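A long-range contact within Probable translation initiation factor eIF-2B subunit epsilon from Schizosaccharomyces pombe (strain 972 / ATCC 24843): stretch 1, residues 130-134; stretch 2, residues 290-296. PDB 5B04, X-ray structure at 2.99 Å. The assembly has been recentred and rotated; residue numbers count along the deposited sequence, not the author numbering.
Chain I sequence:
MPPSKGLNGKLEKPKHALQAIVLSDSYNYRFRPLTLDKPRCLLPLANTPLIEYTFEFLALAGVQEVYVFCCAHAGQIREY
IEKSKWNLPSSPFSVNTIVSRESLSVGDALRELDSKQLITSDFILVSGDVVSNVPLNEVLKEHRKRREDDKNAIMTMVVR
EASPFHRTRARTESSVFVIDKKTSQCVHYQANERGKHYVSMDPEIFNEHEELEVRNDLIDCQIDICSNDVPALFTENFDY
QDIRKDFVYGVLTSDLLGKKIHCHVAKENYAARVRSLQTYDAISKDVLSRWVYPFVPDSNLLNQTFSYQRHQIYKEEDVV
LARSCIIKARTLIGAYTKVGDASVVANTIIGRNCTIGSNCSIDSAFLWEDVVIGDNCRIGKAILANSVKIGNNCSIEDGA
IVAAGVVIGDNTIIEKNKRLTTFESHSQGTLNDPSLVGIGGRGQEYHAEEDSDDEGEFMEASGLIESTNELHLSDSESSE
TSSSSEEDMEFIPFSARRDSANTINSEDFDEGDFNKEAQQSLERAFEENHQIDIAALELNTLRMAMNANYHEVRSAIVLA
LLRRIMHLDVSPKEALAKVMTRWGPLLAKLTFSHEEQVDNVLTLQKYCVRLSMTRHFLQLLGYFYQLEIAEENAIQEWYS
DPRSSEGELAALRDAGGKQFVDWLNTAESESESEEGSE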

ATOM      1  N   VAL I 130     -54.830   2.137 -11.092  1.00 52.72           N
ATOM      2  CA  VAL I 130     -53.623   2.891 -10.783  1.00 59.14           C
ATOM      3  C   VAL I 130     -52.371   2.027 -10.848  1.00 58.57           C
ATOM      4  O   VAL I 130     -52.413   0.815 -10.626  1.00 46.78           O
ATOM      5  CB  VAL I 130     -53.697   3.539  -9.383  1.00 58.17           C
ATOM      6  CG1 VAL I 130     -54.924   4.416  -9.269  1.00 62.38           C
ATOM      7  CG2 VAL I 130     -53.709   2.474  -8.302  1.00 67.10           C
ATOM      8  N   VAL I 131     -51.257   2.672 -11.174  1.00 56.49           N
ATOM      9  CA  VAL I 131     -49.944   2.056 -11.085  1.00 53.73           C
ATOM     10  C   VAL I 131     -49.090   2.912 -10.157  1.00 55.00           C
ATOM     11  O   VAL I 131     -48.793   4.068 -10.461  1.00 54.40           O
ATOM     12  CB  VAL I 131     -49.275   1.917 -12.468  1.00 54.48           C
ATOM     13  CG1 VAL I 131     -49.876   0.757 -13.235  1.00 54.60           C
ATOM     14  CG2 VAL I 131     -49.424   3.202 -13.264  1.00 75.83           C
ATOM     15  N   SER I 132     -48.717   2.359  -9.009  1.00 38.33           N
ATOM     16  CA  SER I 132     -47.990   3.151  -8.027  1.00 53.50           C
ATOM     17  C   SER I 132     -47.248   2.312  -6.997  1.00 56.69           C
ATOM     18  O   SER I 132     -47.748   1.288  -6.532  1.00 55.53           O
ATOM     19  CB  SER I 132     -48.951   4.101  -7.311  1.00 49.95           C
ATOM     20  OG  SER I 132     -48.249   4.958  -6.429  1.00 60.44           O
ATOM     21  N   ASN I 133     -46.049   2.765  -6.651  1.00 63.10           N
ATOM     22  CA  ASN I 133     -45.287   2.182  -5.559  1.00 57.48           C
ATOM     23  C   ASN I 133     -45.296   3.113  -4.352  1.00 61.84           C
ATOM     24  O   ASN I 133     -44.526   2.935  -3.410  1.00 74.49           O
ATOM     25  CB  ASN I 133     -43.851   1.885  -5.993  1.00 56.75           C
ATOM     26  CG  ASN I 133     -43.189   3.070  -6.670  1.00 59.11           C
ATOM     27  OD1 ASN I 133     -43.764   4.156  -6.753  1.00 59.43           O
ATOM     28  ND2 ASN I 133     -41.970   2.868  -7.156  1.00 62.96           N
ATOM     29  N   VAL I 134     -46.174   4.113  -4.399  1.00 55.45           N
ATOM     30  CA  VAL I 134     -46.337   5.056  -3.297  1.00 59.72           C
ATOM     31  C   VAL I 134     -47.024   4.396  -2.107  1.00 61.03           C
ATOM     32  O   VAL I 134     -48.166   3.948  -2.215  1.00 70.23           O
ATOM     33  CB  VAL I 134     -47.161   6.293  -3.717  1.00 57.57           C
ATOM     34  CG1 VAL I 134     -47.560   7.111  -2.496  1.00 47.44           C
ATOM     35  CG2 VAL I 134     -46.388   7.145  -4.707  1.00 60.36           C
TER
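Stretch 2 290-296: RWVYPFV

Stretch 2 lies on stretch 1 as an irregular, turning segment. It contains no regular helix or strand. Val130 and Val131 are in strand, and Asn133 and Val134 are loop. The two touch across at least 158 residues of sequence, and the contact buries 241 Å² in total, counting both sides. No crossing angle applies, because stretch 2 has no regular axis. The backbones come nearest at Asn133 and Val292, whose CA atoms are 5.4 Å apart.

The backbone of stretch 2 is folded tightly on itself. Tyr293 N donates to Arg290 O at 3.1 Å, Phe295 N to Val292 O at 2.7 Å, and Val296 N to Pro294 O at 2.8 Å. The peptide bond between Tyr293 and Pro294 is cis. The chain therefore does not run alongside stretch 1 in an extended register. It curls, and Trp291, Val292, Tyr293 and Phe295 all contact Asn133.

The polar contacts centre on the side chain of Asn133. Its CA-to-CB bond points toward stretch 2, with chi1 at 50° (p) and chi2 at 4°. The amide nitrogen reaches two backbone carbonyls. Asn133 ND2 donates to Tyr293 O at 2.9 Å, with a nearly straight angle of 165°. Asn133 ND2 also lies 2.9 Å from Trp291 O, but the angle there is 129°, so this hydrogen bond is weak. An amide group has two hydrogens to offer, and the carbonyls of the residues before and after Val292 supply the acceptors. Both acceptors are main-chain atoms, so the side chains of Trp291 and Tyr293 take no part in these bonds. Asn133 ND2 is also 3.5 Å from Tyr293 N. Both atoms are donors, and no hydrogen bond forms between them.

The remaining packing comes from Val292 and Phe295. The CA-to-CB bond of Val292 points sideways, with chi1 at -153° (t), and its CG1 methyl packs on the backbone of stretch 1. Val292 CG1 is 3.9 Å from Ser132 C and 4.3 Å from Val131 C. The same methyl carbon, Val292 CG1, lies 4.2 Å from Asn133 CG. The CA-to-CB bond of Phe295 points toward stretch 1. Its ring meets Ser132 at the edge, with Phe295 CE2 3.1 Å from Ser132 O and the oxygen near the ring plane. Ring hydrogens lie at this edge, so the carbonyl oxygen approaches the slightly positive rim of the ring. Phe295 CE2 is also 4.0 Å from Asn133 CA, an oblique approach.

Other residues contribute less. The CA-to-CB bond of Ser132 points away from stretch 2, and Ser132 OG accepts a hydrogen bond from Val134 N at 3.0 Å. This bond links residues two apart. The CA-to-CB bond of Tyr293 also points away, and Tyr293 meets Asn133 through its backbone. The CA-to-CB bond of Trp291 points sideways, and the end of its side chain leads away. Val130, Val134, Arg290, Pro294 and Val296 make no contact across the stretches.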

ATOM      1  N   ARG I 290     -37.509   1.524 -14.444  1.00 44.81           N
ATOM      2  CA  ARG I 290     -37.756   0.948 -13.124  1.00 55.65           C
ATOM      3  C   ARG I 290     -38.510   1.861 -12.150  1.00 57.29           C
ATOM      4  O   ARG I 290     -38.412   1.684 -10.938  1.00 60.36           O
ATOM      5  CB  ARG I 290     -36.423   0.537 -12.499  1.00 73.77           C
ATOM      6  CG  ARG I 290     -35.474  -0.135 -13.475  1.00 69.79           C
ATOM      7  CD  ARG I 290     -35.838  -1.590 -13.680  1.00 43.09           C
ATOM      8  NE  ARG I 290     -35.487  -2.398 -12.518  1.00 44.97           N
ATOM      9  CZ  ARG I 290     -35.749  -3.695 -12.408  1.00 52.42           C
ATOM     10  NH1 ARG I 290     -36.370  -4.328 -13.392  1.00 61.22           N
ATOM     11  NH2 ARG I 290     -35.392  -4.356 -11.315  1.00 57.49           N
ATOM     12  N   TRP I 291     -39.273   2.816 -12.676  1.00 46.48           N
ATOM     13  CA  TRP I 291     -39.901   3.846 -11.844  1.00 51.55           C
ATOM     14  C   TRP I 291     -40.888   3.312 -10.807  1.00 56.78           C
ATOM     15  O   TRP I 291     -41.047   3.903  -9.738  1.00 61.62           O
ATOM     16  CB  TRP I 291     -40.614   4.874 -12.726  1.00 55.32           C
ATOM     17  CG  TRP I 291     -39.680   5.808 -13.426  1.00 70.13           C
ATOM     18  CD1 TRP I 291     -39.321   5.777 -14.741  1.00 59.47           C
ATOM     19  CD2 TRP I 291     -38.973   6.911 -12.842  1.00 67.91           C
ATOM     20  NE1 TRP I 291     -38.439   6.794 -15.015  1.00 72.12           N
ATOM     21  CE2 TRP I 291     -38.210   7.504 -13.866  1.00 67.44           C
ATOM     22  CE3 TRP I 291     -38.915   7.453 -11.556  1.00 73.13           C
ATOM     23  CZ2 TRP I 291     -37.397   8.613 -13.644  1.00 71.43           C
ATOM     24  CZ3 TRP I 291     -38.107   8.555 -11.336  1.00 82.71           C
ATOM     25  CH2 TRP I 291     -37.359   9.122 -12.374  1.00 73.02           C
ATOM     26  N   VAL I 292     -41.550   2.204 -11.115  1.00 67.63           N
ATOM     27  CA  VAL I 292     -42.573   1.676 -10.217  1.00 64.31           C
ATOM     28  C   VAL I 292     -42.056   0.461  -9.443  1.00 59.91           C
ATOM     29  O   VAL I 292     -42.835  -0.383  -9.007  1.00 55.86           O
ATOM     30  CB  VAL I 292     -43.854   1.295 -10.990  1.00 65.71           C
ATOM     31  CG1 VAL I 292     -45.076   1.387 -10.080  1.00 40.73           C
ATOM     32  CG2 VAL I 292     -44.031   2.206 -12.192  1.00 47.50           C
ATOM     33  N   TYR I 293     -40.740   0.383  -9.272  1.00 58.72           N
ATOM     34  CA  TYR I 293     -40.118  -0.692  -8.501  1.00 54.81           C
ATOM     35  C   TYR I 293     -40.732  -0.764  -7.102  1.00 59.78           C
ATOM     36  O   TYR I 293     -40.982   0.271  -6.485  1.00 56.42           O
ATOM     37  CB  TYR I 293     -38.603  -0.474  -8.418  1.00 40.28           C
ATOM     38  CG  TYR I 293     -37.839  -1.631  -7.818  1.00 48.14           C
ATOM     39  CD1 TYR I 293     -37.491  -2.733  -8.589  1.00 44.81           C
ATOM     40  CD2 TYR I 293     -37.468  -1.625  -6.480  1.00 43.55           C
ATOM     41  CE1 TYR I 293     -36.796  -3.795  -8.045  1.00 46.85           C
ATOM     42  CE2 TYR I 293     -36.771  -2.682  -5.927  1.00 45.64           C
ATOM     43  CZ  TYR I 293     -36.438  -3.764  -6.714  1.00 52.86           C
ATOM     44  OH  TYR I 293     -35.743  -4.819  -6.170  1.00 72.96           O
ATOM     45  N   PRO I 294     -40.977  -1.984  -6.590  1.00 53.81           N
ATOM     46  CA  PRO I 294     -40.640  -3.305  -7.136  1.00 55.42           C
ATOM     47  C   PRO I 294     -41.591  -3.819  -8.214  1.00 52.38           C
ATOM     48  O   PRO I 294     -41.412  -4.940  -8.687  1.00 58.22           O
ATOM     49  CB  PRO I 294     -40.712  -4.207  -5.906  1.00 56.25           C
ATOM     50  CG  PRO I 294     -41.779  -3.589  -5.082  1.00 51.26           C
ATOM     51  CD  PRO I 294     -41.637  -2.099  -5.276  1.00 51.33           C
ATOM     52  N   PHE I 295     -42.584  -3.025  -8.593  1.00 55.04           N
ATOM     53  CA  PHE I 295     -43.547  -3.470  -9.592  1.00 52.48           C
ATOM     54  C   PHE I 295     -42.947  -3.371 -10.989  1.00 51.51           C
ATOM     55  O   PHE I 295     -43.206  -2.424 -11.733  1.00 56.64           O
ATOM     56  CB  PHE I 295     -44.839  -2.661  -9.487  1.00 43.53           C
ATOM     57  CG  PHE I 295     -45.440  -2.672  -8.110  1.00 52.42           C
ATOM     58  CD1 PHE I 295     -45.373  -3.811  -7.324  1.00 47.29           C
ATOM     59  CD2 PHE I 295     -46.053  -1.543  -7.595  1.00 62.85           C
ATOM     60  CE1 PHE I 295     -45.916  -3.827  -6.056  1.00 45.34           C
ATOM     61  CE2 PHE I 295     -46.599  -1.555  -6.326  1.00 55.72           C
ATOM     62  CZ  PHE I 295     -46.530  -2.699  -5.554  1.00 52.73           C
ATOM     63  N   VAL I 296     -42.126  -4.361 -11.320  1.00 44.73           N
ATOM     64  CA  VAL I 296     -41.491  -4.474 -12.626  1.00 52.76           C
ATOM     65  C   VAL I 296     -41.540  -5.939 -13.056  1.00 54.16           C
ATOM     66  O   VAL I 296     -41.610  -6.823 -12.204  1.00 64.74           O
ATOM     67  CB  VAL I 296     -40.031  -3.968 -12.596  1.00 53.56           C
ATOM     68  CG1 VAL I 296     -39.993  -2.447 -12.565  1.00 61.71           C
ATOM     69  CG2 VAL I 296     -39.284  -4.562 -11.410  1.00 49.81           C
TER